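Local structure of 2-Keto-3-deoxy-(6-phospho-)gluconate aldolase (Thermoproteus tenax, 2R91) at residues A[26-30]-A[31-35]; A[179-182]-A[183-186]; A[202-205]-A[206-210]; A[271-274]-A[275-279]. The protein is an aldolase of the dihydrodipicolinate synthetase family, built on a TIM barrel and assembled from four protein chains. One frame throughout, in Å; residues are numbered along the deposited sequence.

Contact 1. Residues A[26-30]-A[31-35]; sequences KNITS and KGVDV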
loop_
_atom_site.group_PDB
_atom_site.type_symbol
_atom_site.label_atom_id
_atom_site.label_comp_id
_atom_site.label_asym_id
_atom_site.label_seq_id
_atom_site.Cartn_x
_atom_site.Cartn_y
_atom_site.Cartn_z
ATOM N N LYS A 26 12.529 18.857 32.299
ATOM C CA LYS A 26 12.034 19.227 33.613
ATOM C C LYS A 26 10.709 19.998 33.509
ATOM O O LYS A 26 9.820 19.827 34.341
ATOM C CB LYS A 26 13.103 20.027 34.365
ATOM C CG LYS A 26 14.317 19.137 34.761
ATOM C CD LYS A 26 15.548 20.005 35.138
ATOM C CE LYS A 26 16.840 19.171 35.208
ATOM N NZ LYS A 26 18.045 20.075 35.276
ATOM N N ASN A 27 10.582 20.839 32.486
ATOM C CA ASN A 27 9.290 21.491 32.228
ATOM C C ASN A 27 8.172 20.484 31.941
ATOM O O ASN A 27 7.125 20.463 32.605
ATOM C CB ASN A 27 9.388 22.482 31.067
ATOM C CG ASN A 27 8.039 23.121 30.743
ATOM O OD1 ASN A 27 7.455 23.788 31.594
ATOM N ND2 ASN A 27 7.521 22.885 29.532
ATOM N N ILE A 28 8.377 19.611 30.963
ATOM C CA ILE A 28 7.248 18.754 30.588
ATOM C C ILE A 28 6.896 17.745 31.679
ATOM O O ILE A 28 5.738 17.388 31.857
ATOM C CB ILE A 28 7.444 18.109 29.181
ATOM C CG1 ILE A 28 8.504 16.988 29.222
ATOM C CG2 ILE A 28 7.804 19.207 28.160
ATOM C CD1 ILE A 28 8.890 16.422 27.799
ATOM N N THR A 29 7.876 17.270 32.441
ATOM C CA THR A 29 7.529 16.351 33.529
ATOM C C THR A 29 6.792 17.114 34.657
ATOM O O THR A 29 6.002 16.528 35.385
ATOM C CB THR A 29 8.763 15.583 34.101
ATOM O OG1 THR A 29 9.746 16.530 34.491
ATOM C CG2 THR A 29 9.385 14.653 33.035
ATOM N N SER A 30 7.027 18.415 34.787
ATOM C CA SER A 30 6.244 19.204 35.736
ATOM C C SER A 30 4.770 19.377 35.311
ATOM O O SER A 30 3.899 19.687 36.137
ATOM C CB SER A 30 6.870 20.570 35.979
ATOM O OG SER A 30 6.515 21.490 34.953
ATOM N N LYS A 31 4.507 19.184 34.019
ATOM C CA LYS A 31 3.196 19.430 33.445
ATOM C C LYS A 31 2.440 18.159 33.121
ATOM O O LYS A 31 1.453 18.204 32.390
ATOM C CB LYS A 31 3.320 20.316 32.207
ATOM C CG LYS A 31 3.723 21.736 32.560
ATOM C CD LYS A 31 3.608 22.688 31.404
ATOM C CE LYS A 31 4.107 24.048 31.794
ATOM N NZ LYS A 31 3.873 25.038 30.720
ATOM N N GLY A 32 2.887 17.028 33.661
ATOM C CA GLY A 32 2.132 15.783 33.516
ATOM C C GLY A 32 2.789 14.599 32.802
ATOM O O GLY A 32 2.218 13.505 32.747
ATOM N N VAL A 33 3.960 14.806 32.216
ATOM C CA VAL A 33 4.670 13.679 31.602
ATOM C C VAL A 33 5.199 12.775 32.729
ATOM O O VAL A 33 5.913 13.246 33.624
ATOM C CB VAL A 33 5.825 14.128 30.677
ATOM C CG1 VAL A 33 6.616 12.904 30.159
ATOM C CG2 VAL A 33 5.274 14.971 29.495
ATOM N N ASP A 34 4.833 11.503 32.665
ATOM C CA ASP A 34 5.202 10.505 33.668
ATOM C C ASP A 34 6.558 9.849 33.376
ATOM O O ASP A 34 7.302 9.509 34.310
ATOM C CB ASP A 34 4.137 9.415 33.741
ATOM C CG ASP A 34 2.770 9.961 34.183
ATOM O OD1 ASP A 34 2.713 10.547 35.293
ATOM O OD2 ASP A 34 1.772 9.839 33.414
ATOM N N VAL A 35 6.835 9.615 32.096
ATOM C CA VAL A 35 7.988 8.798 31.668
ATOM C C VAL A 35 8.598 9.512 30.454
ATOM O O VAL A 35 7.866 10.039 29.618
ATOM C CB VAL A 35 7.546 7.370 31.221
ATOM C CG1 VAL A 35 8.771 6.499 30.732
ATOM C CG2 VAL A 35 6.755 6.587 32.337
#

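Contact 2. Residues A[179-182]-A[183-186]; sequences DSLV and FASF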
loop_
_atom_site.group_PDB
_atom_site.type_symbol
_atom_site.label_atom_id
_atom_site.label_comp_id
_atom_site.label_asym_id
_atom_site.label_seq_id
_atom_site.Cartn_x
_atom_site.Cartn_y
_atom_site.Cartn_z
ATOM N N ASP A 179 -0.647 10.688 17.866
ATOM C CA ASP A 179 -1.261 11.890 18.473
ATOM C C ASP A 179 -2.788 11.940 18.260
ATOM O O ASP A 179 -3.524 12.508 19.072
ATOM C CB ASP A 179 -0.662 13.134 17.859
ATOM C CG ASP A 179 0.766 13.391 18.348
ATOM O OD1 ASP A 179 0.942 13.724 19.525
ATOM O OD2 ASP A 179 1.681 13.220 17.552
ATOM N N SER A 180 -3.247 11.352 17.157
ATOM C CA SER A 180 -4.689 11.379 16.849
ATOM C C SER A 180 -5.477 10.394 17.709
ATOM O O SER A 180 -6.724 10.392 17.674
ATOM C CB SER A 180 -4.872 11.053 15.377
ATOM O OG SER A 180 -4.611 9.665 15.220
ATOM N N LEU A 181 -4.781 9.546 18.471
ATOM C CA LEU A 181 -5.425 8.507 19.301
ATOM C C LEU A 181 -5.227 8.646 20.826
ATOM O O LEU A 181 -5.446 7.683 21.573
ATOM C CB LEU A 181 -5.022 7.086 18.851
ATOM C CG LEU A 181 -5.486 6.636 17.460
ATOM C CD1 LEU A 181 -4.850 5.302 17.035
ATOM C CD2 LEU A 181 -7.058 6.556 17.444
ATOM N N VAL A 182 -4.817 9.818 21.299
ATOM C CA VAL A 182 -4.622 10.010 22.750
ATOM C C VAL A 182 -5.920 9.791 23.546
ATOM O O VAL A 182 -5.989 9.002 24.487
ATOM C CB VAL A 182 -4.037 11.399 23.048
ATOM C CG1 VAL A 182 -4.050 11.688 24.556
ATOM C CG2 VAL A 182 -2.556 11.485 22.493
ATOM N N PHE A 183 -6.948 10.531 23.154
ATOM C CA PHE A 183 -8.286 10.344 23.706
ATOM C C PHE A 183 -8.711 8.877 23.657
ATOM O O PHE A 183 -9.001 8.269 24.690
ATOM C CB PHE A 183 -9.245 11.298 22.961
ATOM C CG PHE A 183 -10.689 10.907 23.013
ATOM C CD1 PHE A 183 -11.294 10.545 24.211
ATOM C CD2 PHE A 183 -11.464 10.981 21.853
ATOM C CE1 PHE A 183 -12.669 10.194 24.250
ATOM C CE2 PHE A 183 -12.837 10.645 21.880
ATOM C CZ PHE A 183 -13.430 10.273 23.054
ATOM N N ALA A 184 -8.718 8.288 22.470
ATOM C CA ALA A 184 -9.140 6.912 22.298
ATOM C C ALA A 184 -8.343 5.902 23.144
ATOM O O ALA A 184 -8.915 4.972 23.728
ATOM C CB ALA A 184 -9.086 6.528 20.830
ATOM N N SER A 185 -7.023 6.081 23.205
ATOM C CA SER A 185 -6.179 5.211 24.065
ATOM C C SER A 185 -6.592 5.230 25.541
ATOM O O SER A 185 -6.655 4.196 26.183
ATOM C CB SER A 185 -4.708 5.655 23.956
ATOM O OG SER A 185 -4.261 5.524 22.626
ATOM N N PHE A 186 -6.800 6.408 26.108
ATOM C CA PHE A 186 -7.288 6.471 27.501
ATOM C C PHE A 186 -8.688 5.854 27.651
ATOM O O PHE A 186 -8.975 5.109 28.612
ATOM C CB PHE A 186 -7.255 7.901 27.998
ATOM C CG PHE A 186 -5.845 8.464 28.147
ATOM C CD1 PHE A 186 -4.840 7.726 28.781
ATOM C CD2 PHE A 186 -5.547 9.733 27.676
ATOM C CE1 PHE A 186 -3.528 8.268 28.919
ATOM C CE2 PHE A 186 -4.261 10.277 27.806
ATOM C CZ PHE A 186 -3.262 9.536 28.438
HETATM O O HOH W 1 -8.540 9.915 19.871
#

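Contact 3. Residues A[202-205]-A[206-210]; sequences PELL and AGIRD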
loop_
_atom_site.group_PDB
_atom_site.type_symbol
_atom_site.label_atom_id
_atom_site.label_comp_id
_atom_site.label_asym_id
_atom_site.label_seq_id
_atom_site.Cartn_x
_atom_site.Cartn_y
_atom_site.Cartn_z
ATOM N N PRO A 202 1.966 19.061 26.892
ATOM C CA PRO A 202 1.715 18.022 27.889
ATOM C C PRO A 202 0.456 18.339 28.699
ATOM O O PRO A 202 -0.247 17.426 29.102
ATOM C CB PRO A 202 2.978 18.104 28.807
ATOM C CG PRO A 202 3.557 19.487 28.571
ATOM C CD PRO A 202 3.289 19.696 27.067
ATOM N N GLU A 203 0.198 19.622 28.956
ATOM C CA GLU A 203 -0.965 19.991 29.772
ATOM C C GLU A 203 -2.270 19.663 29.046
ATOM O O GLU A 203 -3.265 19.398 29.677
ATOM C CB GLU A 203 -0.928 21.458 30.204
ATOM C CG GLU A 203 -0.884 22.516 29.080
ATOM C CD GLU A 203 0.550 22.846 28.586
ATOM O OE1 GLU A 203 1.249 21.960 28.122
ATOM O OE2 GLU A 203 0.981 24.013 28.672
ATOM N N LEU A 204 -2.250 19.685 27.714
ATOM C CA LEU A 204 -3.413 19.242 26.922
ATOM C C LEU A 204 -3.638 17.739 27.050
ATOM O O LEU A 204 -4.782 17.269 27.207
ATOM C CB LEU A 204 -3.267 19.667 25.451
ATOM C CG LEU A 204 -4.482 19.528 24.486
ATOM C CD1 LEU A 204 -4.260 20.272 23.189
ATOM C CD2 LEU A 204 -4.736 18.092 24.127
ATOM N N LEU A 205 -2.561 16.950 26.990
ATOM C CA LEU A 205 -2.701 15.501 27.108
ATOM C C LEU A 205 -3.221 15.147 28.497
ATOM O O LEU A 205 -4.021 14.239 28.651
ATOM C CB LEU A 205 -1.354 14.780 26.851
ATOM C CG LEU A 205 -0.654 15.029 25.506
ATOM C CD1 LEU A 205 0.442 13.949 25.311
ATOM C CD2 LEU A 205 -1.648 15.008 24.327
ATOM N N ALA A 206 -2.719 15.847 29.512
ATOM C CA ALA A 206 -3.168 15.627 30.899
ATOM C C ALA A 206 -4.641 16.023 31.014
ATOM O O ALA A 206 -5.405 15.348 31.682
ATOM C CB ALA A 206 -2.299 16.443 31.887
ATOM N N GLY A 207 -5.024 17.110 30.358
ATOM C CA GLY A 207 -6.445 17.509 30.303
ATOM C C GLY A 207 -7.315 16.428 29.676
ATOM O O GLY A 207 -8.394 16.111 30.188
ATOM N N ILE A 208 -6.843 15.826 28.586
ATOM C CA ILE A 208 -7.593 14.708 27.989
ATOM C C ILE A 208 -7.721 13.543 28.952
ATOM O O ILE A 208 -8.805 12.976 29.119
ATOM C CB ILE A 208 -6.945 14.228 26.668
ATOM C CG1 ILE A 208 -6.998 15.355 25.627
ATOM C CG2 ILE A 208 -7.630 12.932 26.172
ATOM C CD1 ILE A 208 -6.347 14.989 24.267
ATOM N N ARG A 209 -6.607 13.147 29.570
ATOM C CA ARG A 209 -6.623 12.024 30.517
ATOM C C ARG A 209 -7.593 12.287 31.694
ATOM O O ARG A 209 -8.361 11.397 32.096
ATOM C CB ARG A 209 -5.199 11.783 31.087
ATOM C CG ARG A 209 -5.109 10.496 31.908
ATOM C CD ARG A 209 -3.664 10.203 32.409
ATOM N NE ARG A 209 -3.168 11.318 33.219
ATOM C CZ ARG A 209 -1.907 11.455 33.630
ATOM N NH1 ARG A 209 -0.994 10.550 33.284
ATOM N NH2 ARG A 209 -1.561 12.529 34.331
ATOM N N ASP A 210 -7.509 13.492 32.259
ATOM C CA ASP A 210 -8.410 13.931 33.344
ATOM C C ASP A 210 -9.873 13.846 32.922
ATOM O O ASP A 210 -10.740 13.371 33.667
ATOM C CB ASP A 210 -8.111 15.386 33.702
ATOM C CG ASP A 210 -6.840 15.542 34.535
ATOM O OD1 ASP A 210 -6.290 14.515 34.988
ATOM O OD2 ASP A 210 -6.387 16.694 34.714
#

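Contact 4. Residues A[271-274]-A[275-279]; sequences AWLR and AAVAK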
loop_
_atom_site.group_PDB
_atom_site.type_symbol
_atom_site.label_atom_id
_atom_site.label_comp_id
_atom_site.label_asym_id
_atom_site.label_seq_id
_atom_site.Cartn_x
_atom_site.Cartn_y
_atom_site.Cartn_z
ATOM N N ALA A 271 7.437 31.411 11.052
ATOM C CA ALA A 271 6.418 32.471 11.132
ATOM C C ALA A 271 5.039 31.942 10.697
ATOM O O ALA A 271 4.020 32.223 11.333
ATOM C CB ALA A 271 6.854 33.694 10.270
ATOM N N TRP A 272 5.018 31.164 9.625
ATOM C CA TRP A 272 3.765 30.591 9.117
ATOM C C TRP A 272 3.128 29.680 10.175
ATOM O O TRP A 272 1.914 29.710 10.430
ATOM C CB TRP A 272 4.001 29.834 7.797
ATOM C CG TRP A 272 2.726 29.220 7.263
ATOM C CD1 TRP A 272 1.827 29.816 6.406
ATOM C CD2 TRP A 272 2.153 27.939 7.613
ATOM N NE1 TRP A 272 0.768 28.970 6.178
ATOM C CE2 TRP A 272 0.925 27.823 6.902
ATOM C CE3 TRP A 272 2.574 26.865 8.419
ATOM C CZ2 TRP A 272 0.114 26.685 6.975
ATOM C CZ3 TRP A 272 1.767 25.748 8.519
ATOM C CH2 TRP A 272 0.541 25.657 7.796
ATOM N N LEU A 273 3.944 28.853 10.826
ATOM C CA LEU A 273 3.388 27.954 11.832
ATOM C C LEU A 273 2.835 28.689 13.028
ATOM O O LEU A 273 1.795 28.314 13.550
ATOM C CB LEU A 273 4.470 26.941 12.300
ATOM C CG LEU A 273 4.016 25.834 13.244
ATOM C CD1 LEU A 273 2.961 24.931 12.574
ATOM C CD2 LEU A 273 5.283 25.032 13.737
ATOM N N ARG A 274 3.530 29.729 13.483
ATOM C CA ARG A 274 3.062 30.493 14.640
ATOM C C ARG A 274 1.662 31.056 14.369
ATOM O O ARG A 274 0.790 30.994 15.228
ATOM C CB ARG A 274 4.001 31.649 14.981
ATOM C CG ARG A 274 5.392 31.252 15.489
ATOM C CD ARG A 274 6.353 32.469 15.376
ATOM N NE ARG A 274 7.759 32.101 15.555
ATOM C CZ ARG A 274 8.787 32.747 15.008
ATOM N NH1 ARG A 274 8.576 33.791 14.194
ATOM N NH2 ARG A 274 10.040 32.331 15.267
ATOM N N ALA A 275 1.448 31.564 13.161
ATOM C CA ALA A 275 0.130 32.111 12.788
ATOM C C ALA A 275 -0.896 30.986 12.615
ATOM O O ALA A 275 -2.074 31.112 12.986
ATOM C CB ALA A 275 0.250 32.921 11.494
ATOM N N ALA A 276 -0.444 29.871 12.055
ATOM C CA ALA A 276 -1.324 28.722 11.826
ATOM C C ALA A 276 -1.944 28.161 13.097
ATOM O O ALA A 276 -3.070 27.659 13.070
ATOM C CB ALA A 276 -0.598 27.637 11.076
ATOM N N VAL A 277 -1.241 28.247 14.222
ATOM C CA VAL A 277 -1.775 27.636 15.443
ATOM C C VAL A 277 -2.287 28.683 16.447
ATOM O O VAL A 277 -2.707 28.335 17.547
ATOM C CB VAL A 277 -0.719 26.709 16.143
ATOM C CG1 VAL A 277 -0.213 25.620 15.173
ATOM C CG2 VAL A 277 0.456 27.541 16.737
ATOM N N ALA A 278 -2.218 29.962 16.082
ATOM C CA ALA A 278 -2.563 31.032 17.018
ATOM C C ALA A 278 -4.015 30.929 17.522
ATOM O O ALA A 278 -4.287 31.138 18.700
ATOM C CB ALA A 278 -2.290 32.393 16.391
ATOM N N LYS A 279 -4.929 30.596 16.631
ATOM C CA LYS A 279 -6.326 30.419 16.982
ATOM C C LYS A 279 -6.514 29.245 17.958
ATOM O O LYS A 279 -7.056 29.431 19.062
ATOM C CB LYS A 279 -7.143 30.224 15.710
ATOM C CG LYS A 279 -8.498 29.589 15.908
ATOM C CD LYS A 279 -9.506 30.544 16.458
ATOM C CE LYS A 279 -10.902 30.063 16.079
ATOM N NZ LYS A 279 -11.945 30.789 16.846
#

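Contact 1. Residues A[26-30]-A[31-35]
Lys31 folds back along the last turn of helix 18-30 and meets Asn27 four residues earlier. Its CB lies 3.8 Å from Ile28 O, and CG lies beside the bonded pair Asn27 O and Ser30 OG, 3.6 Å from the first. Because CG is anti to the carbonyl carbon (chi1 -70°) and the chain runs extended beyond it, CD and CE are carried on toward Asn27, where Lys31 CE comes to 3.4 Å from Asn27 OD1. NZ goes past that oxygen to a hydrogen bond with Gln251 OE1, which Asn27 ND2 also donates to. Alongside CG, Ser30 OG donates to Asn27 O at 2.6 Å, in the carbonyl plane on a lone pair. The backbone is a helix C terminus leading into barrel strand 35-38: Gly32 takes a positive phi of 119°, an angle at which a CB would jam against the preceding carbonyl oxygen. Ile28 O accepts twice, from Lys31 N at 3.1 Å, well above its plane, and from Val33 N at 3.2 Å, nearer the plane and from the opposite face, with a straighter N-H angle of 162°. Val33 CG2 then rests on Ile28 CG1 at 3.8 Å, and both side chains also touch Ala5 of strand 2-6.

Contact 2. Residues A[179-182]-A[183-186]
Leu181 O is gripped twice by one residue, Ser185, at the start of helix 182-187. Ser185 N donates to Leu181 O at 2.8 Å with an N-H angle of 161°, the ordinary i to i+4 bond of a first helical turn. Ser185 OG donates to Leu181 O at 2.7 Å, from above the carbonyl plane and from the face opposite to that used by the backbone N. With OG beside its own backbone N and anti to the carbonyl carbon (chi1 -61°), the hydroxyl is turned back down the helix, so this buried oxygen is met by two donors and the serine rotation is fixed.

Leu181 occupies the N-cap position. One water, accepting from Ala184 N at 3.1 Å and donating to Ser180 O at 2.9 Å, ties the first turn to the loop before it. Leu181 CD2 packs on Ala184 CB at 3.9 Å.

One residue further on, Phe186 N donates to Val182 O at 3.2 Å, almost straight at 173°. The two side chains lie alongside each other and point the same way: Val182 CG1 meets Phe186 CE2 at 3.5 Å, while CD2 of the ring approaches Val182 O obliquely.

A second subunit reaches this turn, its Val188 touching Phe183 and its Ala160 packing on Leu181. Within the chain the turn follows barrel strand 173-176, with Leu181 and Ser185 both against Asn176, and Phe183 lies against helices 202-213 and 217-237.

Contact 3. Residues A[202-205]-A[206-210]
Four successive i to i+4 bonds join 202-205 to 206-210, from Ala206 N to Pro202 O, Gly207 N to Glu203 O, Ile208 N to Leu204 O and Arg209 N to Leu205 O, with N-H angles between 152° and 166°, as expected of a regular alpha-helix. The shortest, Ile208 N to Leu204 O, is 2.9 Å.

The same two residues make the main side-chain meeting. Leu204 CD2 touches Ile208 CD1 at 3.5 Å, tighter than usual carbon contact, and the two branches cross at a slant instead of running alongside. Leu204 holds CG anti to its backbone N (chi1 -169°), which swings the end of the side chain forward along the helix. Ile208 CG1 sits 3.3 Å from Leu204 O, and the extended chi2 carries CD1 beyond it to the leucine methyl. Leu227 packs on Leu204, and Leu223 on Ile208.

On other sides of the helix, Ala206 CB lies 3.6 Å from Pro202 O, and Arg209 CB 3.7 Å from Leu205 O. At the far end of Arg209, NH1 makes a hydrogen bond with Met1 O. Glu203 OE1 accepts from Gln251 NE2.

This is the helix that follows the eighth strand, 192-193, of the closed parallel barrel, and Leu205, Ala206 and Arg209 all touch Ile3 of the first strand, an outer-helix placement characteristic of the TIM barrel.

Contact 4. Residues A[271-274]-A[275-279]
Trp272 and Ala276, one helical turn apart, meet by a CH-pi contact. Ala276 CB stands over one face of the indole, 4.0 Å from the centroid of the six-membered ring of Trp272 and 12° off the ring normal. The tryptophan reaches this position with CG anti to the backbone N (chi1 179°) and the indole square to its CA-CB-CG plane, which brings Trp272 CZ3 and CH2 each to 4.0 Å from Ala276 CB. His236 of helix 217-237 also meets the indole ring, obliquely.

The purely aliphatic part is Leu273 with Val277. Leu273 CD1 comes to 4.2 Å from Val277 CG1, while Val277 CG2 lies closer to the backbone, 3.5 Å from Leu273 O. This buried side packs helix 267-276, near the C terminus, against helices 217-237 (Ile237 on the leucine, Ile230 on the valine) and 239-251 (Leu246 on the leucine).

Backbone bonds hold the turn. Ala276 N donates to Trp272 O at 2.9 Å, and Ala275 N to Ala271 O at 3.2 Å. The third, Val277 N to Leu273 O at 3.1 Å, is more bent, at 137°, where helix 267-276 gives way to helix 278-282.

The polar end of Arg274 is used outside the two segments: NE forms a salt bridge with Glu245 of helix 239-251. Side-chain cohesion between 271-274 and 275-279 therefore rests on dispersion and CH-pi contact, with polarity confined to the backbone.

All four contacts are local turns that follow one another along the chain; none nests in or crosses another. Contact 1 comes first, closing the turn from helix 18-30 into strand 35-38. Contact 2 opens helix 182-187 after strand 173-176, and contact 3 lies in helix 202-213, its centre about 11 Å from the centres of both. A salt bridge, Asp34 OD2 to Arg209 NH1 at 2.9 Å, and Pro202 packing on Lys31 and Val33 join contacts 1 and 3; Ile208 against Val182 and Phe183 joins 3 to 2. The barrel's beginning and end thus meet around 202-210. Contact 4, its centre about 22 Å or more from the other centres, joins helices 267-276 and 278-282, packed on helices 217-237 and 239-251.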